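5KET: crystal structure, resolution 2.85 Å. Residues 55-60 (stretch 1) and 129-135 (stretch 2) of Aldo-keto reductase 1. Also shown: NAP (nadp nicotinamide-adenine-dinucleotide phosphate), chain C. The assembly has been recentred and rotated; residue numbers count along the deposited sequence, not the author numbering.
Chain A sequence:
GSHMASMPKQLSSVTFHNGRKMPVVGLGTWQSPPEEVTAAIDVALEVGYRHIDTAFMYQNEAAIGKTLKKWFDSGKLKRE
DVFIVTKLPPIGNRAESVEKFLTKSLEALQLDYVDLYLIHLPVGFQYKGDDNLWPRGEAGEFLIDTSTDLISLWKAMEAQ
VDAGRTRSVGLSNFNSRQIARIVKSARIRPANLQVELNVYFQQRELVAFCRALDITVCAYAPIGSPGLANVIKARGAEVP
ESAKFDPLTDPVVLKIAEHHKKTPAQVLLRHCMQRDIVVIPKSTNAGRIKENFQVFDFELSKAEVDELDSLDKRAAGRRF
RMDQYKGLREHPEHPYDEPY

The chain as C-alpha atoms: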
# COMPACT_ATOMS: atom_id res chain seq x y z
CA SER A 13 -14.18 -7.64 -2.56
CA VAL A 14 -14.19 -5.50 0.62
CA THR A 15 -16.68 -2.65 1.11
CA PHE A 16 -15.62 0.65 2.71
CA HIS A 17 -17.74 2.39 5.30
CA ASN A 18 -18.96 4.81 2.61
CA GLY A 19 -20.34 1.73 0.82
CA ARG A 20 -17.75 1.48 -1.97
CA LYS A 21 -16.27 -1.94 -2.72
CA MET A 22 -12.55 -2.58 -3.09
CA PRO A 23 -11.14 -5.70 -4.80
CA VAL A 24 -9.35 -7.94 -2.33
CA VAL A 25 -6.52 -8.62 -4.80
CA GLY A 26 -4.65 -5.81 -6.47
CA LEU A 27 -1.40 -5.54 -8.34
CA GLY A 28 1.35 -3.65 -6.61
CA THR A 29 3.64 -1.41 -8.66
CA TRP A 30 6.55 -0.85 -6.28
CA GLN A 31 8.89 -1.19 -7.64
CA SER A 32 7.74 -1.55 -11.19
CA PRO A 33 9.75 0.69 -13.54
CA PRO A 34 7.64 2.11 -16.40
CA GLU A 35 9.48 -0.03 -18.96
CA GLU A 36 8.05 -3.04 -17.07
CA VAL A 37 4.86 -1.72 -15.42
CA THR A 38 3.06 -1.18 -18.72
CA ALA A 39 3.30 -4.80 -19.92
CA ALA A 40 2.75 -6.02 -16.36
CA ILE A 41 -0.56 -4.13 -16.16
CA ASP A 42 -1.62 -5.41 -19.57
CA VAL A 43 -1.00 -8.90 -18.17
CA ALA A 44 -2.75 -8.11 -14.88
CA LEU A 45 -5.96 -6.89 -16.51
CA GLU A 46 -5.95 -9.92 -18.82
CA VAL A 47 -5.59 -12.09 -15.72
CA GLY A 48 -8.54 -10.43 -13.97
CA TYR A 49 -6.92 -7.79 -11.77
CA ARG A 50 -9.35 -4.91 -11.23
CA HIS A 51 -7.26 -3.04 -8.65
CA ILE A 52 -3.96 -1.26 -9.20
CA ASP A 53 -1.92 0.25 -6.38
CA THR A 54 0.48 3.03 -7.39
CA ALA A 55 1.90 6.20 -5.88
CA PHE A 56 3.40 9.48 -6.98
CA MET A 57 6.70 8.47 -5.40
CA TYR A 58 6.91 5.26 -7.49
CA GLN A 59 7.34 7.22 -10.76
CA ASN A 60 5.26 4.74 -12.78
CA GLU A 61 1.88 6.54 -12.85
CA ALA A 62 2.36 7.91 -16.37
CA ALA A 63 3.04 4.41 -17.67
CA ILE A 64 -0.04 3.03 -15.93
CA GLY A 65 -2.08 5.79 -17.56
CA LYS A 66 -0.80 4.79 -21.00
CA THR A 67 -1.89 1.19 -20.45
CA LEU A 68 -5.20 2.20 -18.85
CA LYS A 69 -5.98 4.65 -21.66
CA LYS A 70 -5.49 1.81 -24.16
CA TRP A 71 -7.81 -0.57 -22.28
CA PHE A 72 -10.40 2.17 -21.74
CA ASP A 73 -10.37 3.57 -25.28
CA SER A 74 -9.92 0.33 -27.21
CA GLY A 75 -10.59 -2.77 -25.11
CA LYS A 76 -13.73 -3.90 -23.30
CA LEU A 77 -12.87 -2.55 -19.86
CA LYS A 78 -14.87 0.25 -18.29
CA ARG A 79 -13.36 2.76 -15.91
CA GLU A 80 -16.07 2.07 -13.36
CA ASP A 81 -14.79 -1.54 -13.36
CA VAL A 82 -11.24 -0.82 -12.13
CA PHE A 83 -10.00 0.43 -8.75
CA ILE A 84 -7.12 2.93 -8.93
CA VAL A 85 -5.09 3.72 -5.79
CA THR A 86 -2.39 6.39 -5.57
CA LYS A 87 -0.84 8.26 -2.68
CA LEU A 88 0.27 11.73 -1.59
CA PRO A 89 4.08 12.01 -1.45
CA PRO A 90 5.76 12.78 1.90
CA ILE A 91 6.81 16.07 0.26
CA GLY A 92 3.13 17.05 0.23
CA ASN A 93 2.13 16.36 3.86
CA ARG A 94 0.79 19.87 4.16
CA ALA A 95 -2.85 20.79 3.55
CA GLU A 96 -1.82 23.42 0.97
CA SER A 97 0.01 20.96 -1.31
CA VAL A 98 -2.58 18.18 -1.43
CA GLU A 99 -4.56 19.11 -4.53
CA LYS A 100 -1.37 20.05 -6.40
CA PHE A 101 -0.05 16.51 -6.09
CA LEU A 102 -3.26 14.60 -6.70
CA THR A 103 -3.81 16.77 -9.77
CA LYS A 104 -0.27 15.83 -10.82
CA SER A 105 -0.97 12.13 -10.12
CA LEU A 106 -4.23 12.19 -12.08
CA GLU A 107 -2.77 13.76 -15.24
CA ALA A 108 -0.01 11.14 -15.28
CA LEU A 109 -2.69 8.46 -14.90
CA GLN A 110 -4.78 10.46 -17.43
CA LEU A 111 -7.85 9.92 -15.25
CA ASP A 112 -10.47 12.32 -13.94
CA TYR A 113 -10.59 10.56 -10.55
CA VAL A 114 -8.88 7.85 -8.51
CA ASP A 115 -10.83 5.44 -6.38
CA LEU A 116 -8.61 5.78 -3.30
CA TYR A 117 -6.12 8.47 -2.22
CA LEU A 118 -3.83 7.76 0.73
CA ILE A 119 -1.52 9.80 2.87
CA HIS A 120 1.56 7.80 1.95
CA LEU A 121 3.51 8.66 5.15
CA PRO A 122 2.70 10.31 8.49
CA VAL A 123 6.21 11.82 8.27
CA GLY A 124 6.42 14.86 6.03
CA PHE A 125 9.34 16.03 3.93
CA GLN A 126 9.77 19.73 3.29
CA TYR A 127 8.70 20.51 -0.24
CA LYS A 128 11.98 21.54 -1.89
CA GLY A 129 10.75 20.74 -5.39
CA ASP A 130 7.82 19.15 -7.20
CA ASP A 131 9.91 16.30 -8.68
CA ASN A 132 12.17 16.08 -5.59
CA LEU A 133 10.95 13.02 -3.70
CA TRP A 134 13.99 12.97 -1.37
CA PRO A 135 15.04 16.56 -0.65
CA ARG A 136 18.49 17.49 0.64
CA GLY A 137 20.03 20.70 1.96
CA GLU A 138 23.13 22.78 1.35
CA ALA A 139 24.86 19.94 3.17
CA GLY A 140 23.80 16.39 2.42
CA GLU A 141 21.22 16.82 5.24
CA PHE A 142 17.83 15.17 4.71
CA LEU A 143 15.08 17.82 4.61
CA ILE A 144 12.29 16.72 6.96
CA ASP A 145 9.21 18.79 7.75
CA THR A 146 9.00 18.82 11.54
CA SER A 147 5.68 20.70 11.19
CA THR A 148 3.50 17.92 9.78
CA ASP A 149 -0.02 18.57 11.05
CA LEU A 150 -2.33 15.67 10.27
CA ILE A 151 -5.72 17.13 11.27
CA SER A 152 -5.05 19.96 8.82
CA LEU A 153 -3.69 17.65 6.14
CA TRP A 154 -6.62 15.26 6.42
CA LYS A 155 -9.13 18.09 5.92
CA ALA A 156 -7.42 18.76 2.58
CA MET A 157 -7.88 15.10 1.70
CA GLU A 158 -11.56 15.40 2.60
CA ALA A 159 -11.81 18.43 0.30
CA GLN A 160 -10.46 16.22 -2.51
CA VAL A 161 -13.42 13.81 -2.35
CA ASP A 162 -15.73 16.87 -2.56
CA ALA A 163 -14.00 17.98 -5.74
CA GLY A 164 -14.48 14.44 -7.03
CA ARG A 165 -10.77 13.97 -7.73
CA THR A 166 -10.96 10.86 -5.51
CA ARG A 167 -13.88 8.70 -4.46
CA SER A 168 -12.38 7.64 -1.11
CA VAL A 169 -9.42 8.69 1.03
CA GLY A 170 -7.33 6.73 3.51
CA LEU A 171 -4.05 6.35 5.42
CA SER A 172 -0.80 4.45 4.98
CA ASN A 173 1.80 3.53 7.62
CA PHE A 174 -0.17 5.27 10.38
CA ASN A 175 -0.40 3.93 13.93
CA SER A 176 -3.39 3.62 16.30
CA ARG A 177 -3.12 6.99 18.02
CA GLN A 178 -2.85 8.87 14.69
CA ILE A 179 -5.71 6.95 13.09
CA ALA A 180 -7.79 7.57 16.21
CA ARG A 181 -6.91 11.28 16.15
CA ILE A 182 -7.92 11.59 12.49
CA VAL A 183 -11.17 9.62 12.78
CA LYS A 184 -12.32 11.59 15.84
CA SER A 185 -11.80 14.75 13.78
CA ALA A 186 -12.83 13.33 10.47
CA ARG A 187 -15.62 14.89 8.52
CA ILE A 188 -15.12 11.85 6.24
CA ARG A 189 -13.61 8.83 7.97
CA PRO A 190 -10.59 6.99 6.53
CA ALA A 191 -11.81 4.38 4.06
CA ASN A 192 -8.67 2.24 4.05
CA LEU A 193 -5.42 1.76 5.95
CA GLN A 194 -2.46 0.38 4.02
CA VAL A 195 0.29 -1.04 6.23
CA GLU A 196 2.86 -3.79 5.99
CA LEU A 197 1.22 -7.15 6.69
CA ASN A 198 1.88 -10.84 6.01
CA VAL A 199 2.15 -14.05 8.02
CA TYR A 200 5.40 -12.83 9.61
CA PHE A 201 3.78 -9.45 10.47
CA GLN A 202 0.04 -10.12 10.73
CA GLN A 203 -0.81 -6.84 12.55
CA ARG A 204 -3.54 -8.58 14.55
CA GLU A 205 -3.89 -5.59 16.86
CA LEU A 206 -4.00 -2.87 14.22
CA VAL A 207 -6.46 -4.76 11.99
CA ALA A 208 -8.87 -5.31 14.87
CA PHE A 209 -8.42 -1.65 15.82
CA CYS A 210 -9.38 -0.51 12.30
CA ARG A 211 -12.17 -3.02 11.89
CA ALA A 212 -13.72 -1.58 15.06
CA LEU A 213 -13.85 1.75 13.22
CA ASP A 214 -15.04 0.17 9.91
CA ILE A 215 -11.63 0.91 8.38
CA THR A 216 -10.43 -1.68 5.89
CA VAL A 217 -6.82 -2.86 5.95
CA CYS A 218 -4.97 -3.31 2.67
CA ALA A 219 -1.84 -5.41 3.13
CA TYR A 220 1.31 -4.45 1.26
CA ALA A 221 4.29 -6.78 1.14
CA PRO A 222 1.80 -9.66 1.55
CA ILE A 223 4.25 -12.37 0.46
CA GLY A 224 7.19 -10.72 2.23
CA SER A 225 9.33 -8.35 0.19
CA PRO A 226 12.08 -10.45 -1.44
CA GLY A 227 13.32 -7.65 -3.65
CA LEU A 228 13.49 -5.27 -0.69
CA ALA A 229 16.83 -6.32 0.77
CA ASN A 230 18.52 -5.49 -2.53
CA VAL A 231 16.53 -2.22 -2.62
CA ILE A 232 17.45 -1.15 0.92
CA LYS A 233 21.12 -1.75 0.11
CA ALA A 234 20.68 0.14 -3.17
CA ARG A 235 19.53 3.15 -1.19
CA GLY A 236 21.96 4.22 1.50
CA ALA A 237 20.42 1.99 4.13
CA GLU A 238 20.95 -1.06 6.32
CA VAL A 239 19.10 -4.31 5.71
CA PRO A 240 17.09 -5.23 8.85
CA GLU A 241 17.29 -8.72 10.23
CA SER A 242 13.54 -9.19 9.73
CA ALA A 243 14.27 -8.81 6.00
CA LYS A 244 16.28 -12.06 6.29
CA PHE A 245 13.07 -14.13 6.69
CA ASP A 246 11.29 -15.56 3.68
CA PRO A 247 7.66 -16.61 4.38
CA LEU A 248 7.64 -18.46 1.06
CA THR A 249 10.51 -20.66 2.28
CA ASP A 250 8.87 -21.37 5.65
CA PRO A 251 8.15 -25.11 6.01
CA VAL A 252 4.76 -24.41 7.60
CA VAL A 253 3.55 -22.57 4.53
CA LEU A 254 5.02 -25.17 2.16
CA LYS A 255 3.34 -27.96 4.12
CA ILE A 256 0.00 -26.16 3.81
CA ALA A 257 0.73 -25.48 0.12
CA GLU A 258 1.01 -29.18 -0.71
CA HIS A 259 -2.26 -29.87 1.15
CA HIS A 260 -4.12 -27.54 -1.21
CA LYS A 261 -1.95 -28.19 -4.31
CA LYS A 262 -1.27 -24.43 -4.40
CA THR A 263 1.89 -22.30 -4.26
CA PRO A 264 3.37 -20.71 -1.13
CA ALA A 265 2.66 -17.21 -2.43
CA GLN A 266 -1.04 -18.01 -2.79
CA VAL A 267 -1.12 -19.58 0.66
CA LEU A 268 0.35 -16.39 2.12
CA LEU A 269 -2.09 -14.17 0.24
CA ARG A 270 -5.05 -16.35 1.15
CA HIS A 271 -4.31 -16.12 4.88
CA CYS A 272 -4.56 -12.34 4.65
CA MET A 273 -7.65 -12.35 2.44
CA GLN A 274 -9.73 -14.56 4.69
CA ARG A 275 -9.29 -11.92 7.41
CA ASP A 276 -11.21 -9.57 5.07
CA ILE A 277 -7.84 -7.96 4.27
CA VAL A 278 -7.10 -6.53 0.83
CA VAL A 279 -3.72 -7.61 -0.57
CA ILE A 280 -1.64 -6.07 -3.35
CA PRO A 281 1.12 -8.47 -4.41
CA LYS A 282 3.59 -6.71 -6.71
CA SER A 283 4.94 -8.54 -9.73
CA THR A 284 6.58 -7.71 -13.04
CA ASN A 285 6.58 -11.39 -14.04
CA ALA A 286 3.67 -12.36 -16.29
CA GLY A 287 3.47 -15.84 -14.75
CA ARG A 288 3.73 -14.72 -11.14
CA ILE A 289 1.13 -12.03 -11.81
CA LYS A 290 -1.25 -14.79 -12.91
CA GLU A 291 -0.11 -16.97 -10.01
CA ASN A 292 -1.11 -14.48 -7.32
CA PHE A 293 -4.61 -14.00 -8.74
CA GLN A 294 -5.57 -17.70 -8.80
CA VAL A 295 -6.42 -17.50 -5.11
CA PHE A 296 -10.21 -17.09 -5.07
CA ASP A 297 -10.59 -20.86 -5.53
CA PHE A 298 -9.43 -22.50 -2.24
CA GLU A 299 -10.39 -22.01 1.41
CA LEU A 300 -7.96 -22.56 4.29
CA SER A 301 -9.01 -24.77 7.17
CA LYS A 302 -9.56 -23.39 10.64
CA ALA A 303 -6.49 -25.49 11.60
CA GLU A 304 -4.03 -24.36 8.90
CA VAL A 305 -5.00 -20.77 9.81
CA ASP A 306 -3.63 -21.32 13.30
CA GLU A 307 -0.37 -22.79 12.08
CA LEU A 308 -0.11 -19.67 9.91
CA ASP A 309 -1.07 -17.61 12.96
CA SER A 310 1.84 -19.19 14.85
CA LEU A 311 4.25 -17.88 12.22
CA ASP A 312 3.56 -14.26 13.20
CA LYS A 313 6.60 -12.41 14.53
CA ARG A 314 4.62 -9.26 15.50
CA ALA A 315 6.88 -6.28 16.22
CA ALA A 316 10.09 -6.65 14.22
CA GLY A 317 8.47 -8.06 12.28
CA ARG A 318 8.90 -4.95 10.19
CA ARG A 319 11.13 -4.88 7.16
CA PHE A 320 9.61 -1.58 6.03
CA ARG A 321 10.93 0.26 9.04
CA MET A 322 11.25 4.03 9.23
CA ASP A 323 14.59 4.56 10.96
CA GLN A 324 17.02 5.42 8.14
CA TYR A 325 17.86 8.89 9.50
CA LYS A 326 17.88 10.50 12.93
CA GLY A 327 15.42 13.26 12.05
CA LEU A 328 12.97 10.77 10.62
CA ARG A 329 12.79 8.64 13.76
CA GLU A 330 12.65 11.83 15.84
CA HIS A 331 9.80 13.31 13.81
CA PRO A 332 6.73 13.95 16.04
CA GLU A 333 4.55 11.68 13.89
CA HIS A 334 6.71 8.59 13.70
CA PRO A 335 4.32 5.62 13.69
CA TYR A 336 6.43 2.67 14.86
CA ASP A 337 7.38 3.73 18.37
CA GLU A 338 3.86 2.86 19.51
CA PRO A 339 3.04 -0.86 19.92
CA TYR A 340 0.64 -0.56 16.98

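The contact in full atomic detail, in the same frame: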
# COMPACT_ATOMS: atom_id res chain seq x y z
N ALA A 55 1.59 5.08 -6.75
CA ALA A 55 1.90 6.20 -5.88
C ALA A 55 2.70 7.21 -6.70
O ALA A 55 3.34 6.85 -7.69
CB ALA A 55 2.69 5.77 -4.65
N PHE A 56 2.64 8.47 -6.27
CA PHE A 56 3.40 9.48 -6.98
C PHE A 56 4.89 9.26 -6.80
O PHE A 56 5.68 9.58 -7.70
CB PHE A 56 2.99 10.89 -6.53
CG PHE A 56 3.79 11.98 -7.19
CD1 PHE A 56 3.38 12.59 -8.39
CD2 PHE A 56 4.96 12.41 -6.61
CE1 PHE A 56 4.15 13.59 -8.99
CE2 PHE A 56 5.72 13.39 -7.18
CZ PHE A 56 5.32 13.99 -8.37
N MET A 57 5.28 8.69 -5.66
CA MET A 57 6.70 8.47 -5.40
C MET A 57 7.25 7.23 -6.11
O MET A 57 8.47 7.01 -6.07
CB MET A 57 6.93 8.39 -3.90
CG MET A 57 8.36 8.76 -3.51
SD MET A 57 8.51 9.57 -1.92
CE MET A 57 7.95 11.23 -2.30
N TYR A 58 6.41 6.42 -6.75
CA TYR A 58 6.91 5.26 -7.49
C TYR A 58 7.35 5.60 -8.90
O TYR A 58 8.03 4.79 -9.53
CB TYR A 58 5.86 4.15 -7.56
CG TYR A 58 5.37 3.66 -6.21
CD1 TYR A 58 6.06 3.96 -5.05
CD2 TYR A 58 4.23 2.89 -6.11
CE1 TYR A 58 5.62 3.52 -3.83
CE2 TYR A 58 3.78 2.44 -4.88
CZ TYR A 58 4.48 2.76 -3.74
OH TYR A 58 4.06 2.33 -2.50
N GLN A 59 6.94 6.76 -9.42
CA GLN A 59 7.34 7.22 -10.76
C GLN A 59 6.98 6.21 -11.85
O GLN A 59 7.76 5.96 -12.77
CB GLN A 59 8.83 7.56 -10.80
CG GLN A 59 9.25 8.63 -9.82
CD GLN A 59 10.74 8.60 -9.56
OE1 GLN A 59 11.31 9.53 -8.99
NE2 GLN A 59 11.39 7.52 -9.98
N ASN A 60 5.79 5.62 -11.74
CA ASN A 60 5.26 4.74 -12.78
C ASN A 60 3.83 5.10 -13.17
O ASN A 60 3.22 4.40 -13.98
CB ASN A 60 5.33 3.28 -12.34
CG ASN A 60 4.76 3.06 -10.96
OD1 ASN A 60 3.73 3.64 -10.60
ND2 ASN A 60 5.42 2.23 -10.18
N GLY A 129 10.91 20.87 -3.97
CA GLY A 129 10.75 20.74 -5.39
C GLY A 129 9.61 19.81 -5.70
O GLY A 129 9.31 18.91 -4.90
N ASP A 130 8.95 20.00 -6.84
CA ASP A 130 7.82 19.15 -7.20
C ASP A 130 8.30 17.73 -7.50
O ASP A 130 7.75 16.75 -6.97
CB ASP A 130 7.08 19.78 -8.39
CG ASP A 130 5.83 18.99 -8.82
OD1 ASP A 130 5.76 17.76 -8.58
OD2 ASP A 130 4.89 19.63 -9.34
N ASP A 131 9.35 17.60 -8.30
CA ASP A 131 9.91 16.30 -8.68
C ASP A 131 11.09 15.91 -7.80
O ASP A 131 12.03 15.26 -8.29
CB ASP A 131 10.30 16.32 -10.15
N ASN A 132 11.06 16.28 -6.52
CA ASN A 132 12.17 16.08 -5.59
C ASN A 132 11.67 15.21 -4.43
O ASN A 132 11.40 15.71 -3.33
CB ASN A 132 12.70 17.41 -5.10
CG ASN A 132 14.10 17.30 -4.52
OD1 ASN A 132 14.46 18.02 -3.60
ND2 ASN A 132 14.89 16.40 -5.06
N LEU A 133 11.57 13.91 -4.68
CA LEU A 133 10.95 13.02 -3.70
C LEU A 133 11.78 12.88 -2.43
O LEU A 133 11.22 12.59 -1.36
CB LEU A 133 10.73 11.65 -4.32
CG LEU A 133 10.14 11.67 -5.74
CD1 LEU A 133 10.19 10.28 -6.28
CD2 LEU A 133 8.72 12.20 -5.74
N TRP A 134 13.10 13.07 -2.52
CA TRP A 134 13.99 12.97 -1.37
C TRP A 134 14.82 14.25 -1.35
O TRP A 134 15.87 14.34 -2.00
CB TRP A 134 14.88 11.73 -1.46
CG TRP A 134 14.09 10.52 -1.79
CD1 TRP A 134 13.92 9.97 -3.03
CD2 TRP A 134 13.34 9.71 -0.89
NE1 TRP A 134 13.12 8.86 -2.95
CE2 TRP A 134 12.74 8.68 -1.64
CE3 TRP A 134 13.11 9.76 0.50
CZ2 TRP A 134 11.93 7.71 -1.06
CZ3 TRP A 134 12.31 8.78 1.07
CH2 TRP A 134 11.72 7.78 0.29
N PRO A 135 14.36 15.26 -0.62
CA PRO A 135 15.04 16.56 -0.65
C PRO A 135 16.22 16.61 0.30
O PRO A 135 16.20 16.05 1.40
CB PRO A 135 13.93 17.53 -0.20
CG PRO A 135 13.04 16.69 0.66
CD PRO A 135 13.05 15.32 0.06
PA NAP C . 5.46 -8.40 -2.23
O1A NAP C . 4.62 -8.01 -3.44
O2A NAP C . 5.02 -9.22 -1.25
O5B NAP C . 6.97 -8.83 -2.82
C5B NAP C . 6.90 -8.79 -4.23
C4B NAP C . 8.22 -9.37 -4.71
O4B NAP C . 8.09 -10.78 -4.77
C3B NAP C . 8.64 -8.82 -6.10
O3B NAP C . 10.03 -8.68 -6.14
C2B NAP C . 8.23 -9.95 -7.08
O2B NAP C . 9.16 -10.22 -8.02
C1B NAP C . 8.06 -11.20 -6.13
N9A NAP C . 6.80 -11.88 -6.36
C8A NAP C . 5.56 -11.31 -6.68
N7A NAP C . 4.58 -12.24 -6.85
C5A NAP C . 5.23 -13.46 -6.62
C6A NAP C . 4.77 -14.79 -6.63
N6A NAP C . 3.46 -15.07 -6.91
N1A NAP C . 5.61 -15.84 -6.37
C2A NAP C . 6.92 -15.48 -6.09
N3A NAP C . 7.51 -14.27 -6.04
C4A NAP C . 6.61 -13.26 -6.32
O3 NAP C . 5.63 -7.00 -1.44
PN NAP C . 5.96 -5.69 -2.26
O1N NAP C . 6.30 -5.85 -3.68
O2N NAP C . 6.69 -4.75 -1.35
O5D NAP C . 4.38 -4.88 -2.30
C5D NAP C . 4.46 -4.01 -3.33
C4D NAP C . 3.23 -3.17 -3.31
O4D NAP C . 3.01 -2.81 -1.95
C3D NAP C . 3.63 -1.88 -4.04
O3D NAP C . 3.14 -1.88 -5.31
C2D NAP C . 2.90 -0.82 -3.27
O2D NAP C . 1.64 -0.66 -3.77
C1D NAP C . 2.75 -1.42 -1.86
N1N NAP C . 3.78 -0.71 -1.06
C2N NAP C . 3.36 0.26 -0.20
C3N NAP C . 4.28 0.97 0.54
C7N NAP C . 3.80 1.98 1.46
O7N NAP C . 2.61 2.36 1.49
N7N NAP C . 4.72 2.52 2.33
C4N NAP C . 5.66 0.72 0.41
C5N NAP C . 6.06 -0.26 -0.48
C6N NAP C . 5.13 -0.97 -1.22
P2B NAP C . 8.82 -9.88 -9.74
O1X NAP C . 8.57 -8.39 -9.62
O2X NAP C . 10.01 -10.35 -10.53
O3X NAP C . 7.47 -10.60 -9.87

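The two stretches, at least 74 residues apart in sequence where they touch, make their closest contacts between side chains. No hydrogen bond crosses between them, and the 315 Å² buried in total is won by shape, with Leu133 as the bump and the side chains of Phe56, Met57 and Gln59 as the walls of the hollow that receives it.

Leu133 gives up 114 Å² to the other stretch, the largest share of any residue here. Its CA-to-CB bond points toward stretch 1, and with chi1 in the m well and chi2 in the t well the fork is turned so that CD2 faces the Phe56 ring and CD1 faces Gln59. CD2 comes to 3.5 Å from CE2 of Phe56, while CD1 reaches the Gln59 side chain, where it lies 3.0 Å from OE1. That last approach is tight for a methyl group and a carbonyl oxygen, and it is a packing contact without a polar bond. Nearer the backbone, Met57 CE packs against Leu133 CB at 3.5 Å. The leucine is thus held at its base and at both tips, and the closest pair of CA atoms, 6.5 Å apart, belongs to Met57 and Leu133.

Phe56 and Met57 both leave the backbone sideways to stretch 2, yet both are long enough for their ends to come nearer. The t rotamer of Phe56 carries its ring out to Leu133 CD2, and the same ring extends to Asp130, whose OD1 lies 3.8 Å from Phe56 CZ; both neighbours sit obliquely to the ring. Asp130 belongs to the type I turn from Gly129 to Asn132 and is poorly ordered, so its contact at the margin should be read with caution.

Met57 suits a place between two differently shaped neighbours, because an unbranched, flexible chain can bend to both. Its side chain lies along the leucine, closest at CE, and its sulfur also sits over one face of the Trp134 indole, 4.0 Å from Met57 SD to Trp134 CZ2 and 4.4 Å from SD to the centroid of the six-membered ring. The large, flat indole offers a broad surface to the polarizable sulfur, even though much of the tryptophan remains exposed.

The backbone of stretch 1 bends through a hydrogen bond from Tyr58 N to Ala55 O (3.2 Å). The CA-to-CB bond of Tyr58 points away from stretch 2, and its OH lies 3.2 Å from C2N of the bound NADP, so neighbouring residues of one short segment serve the packing contact and the cofactor.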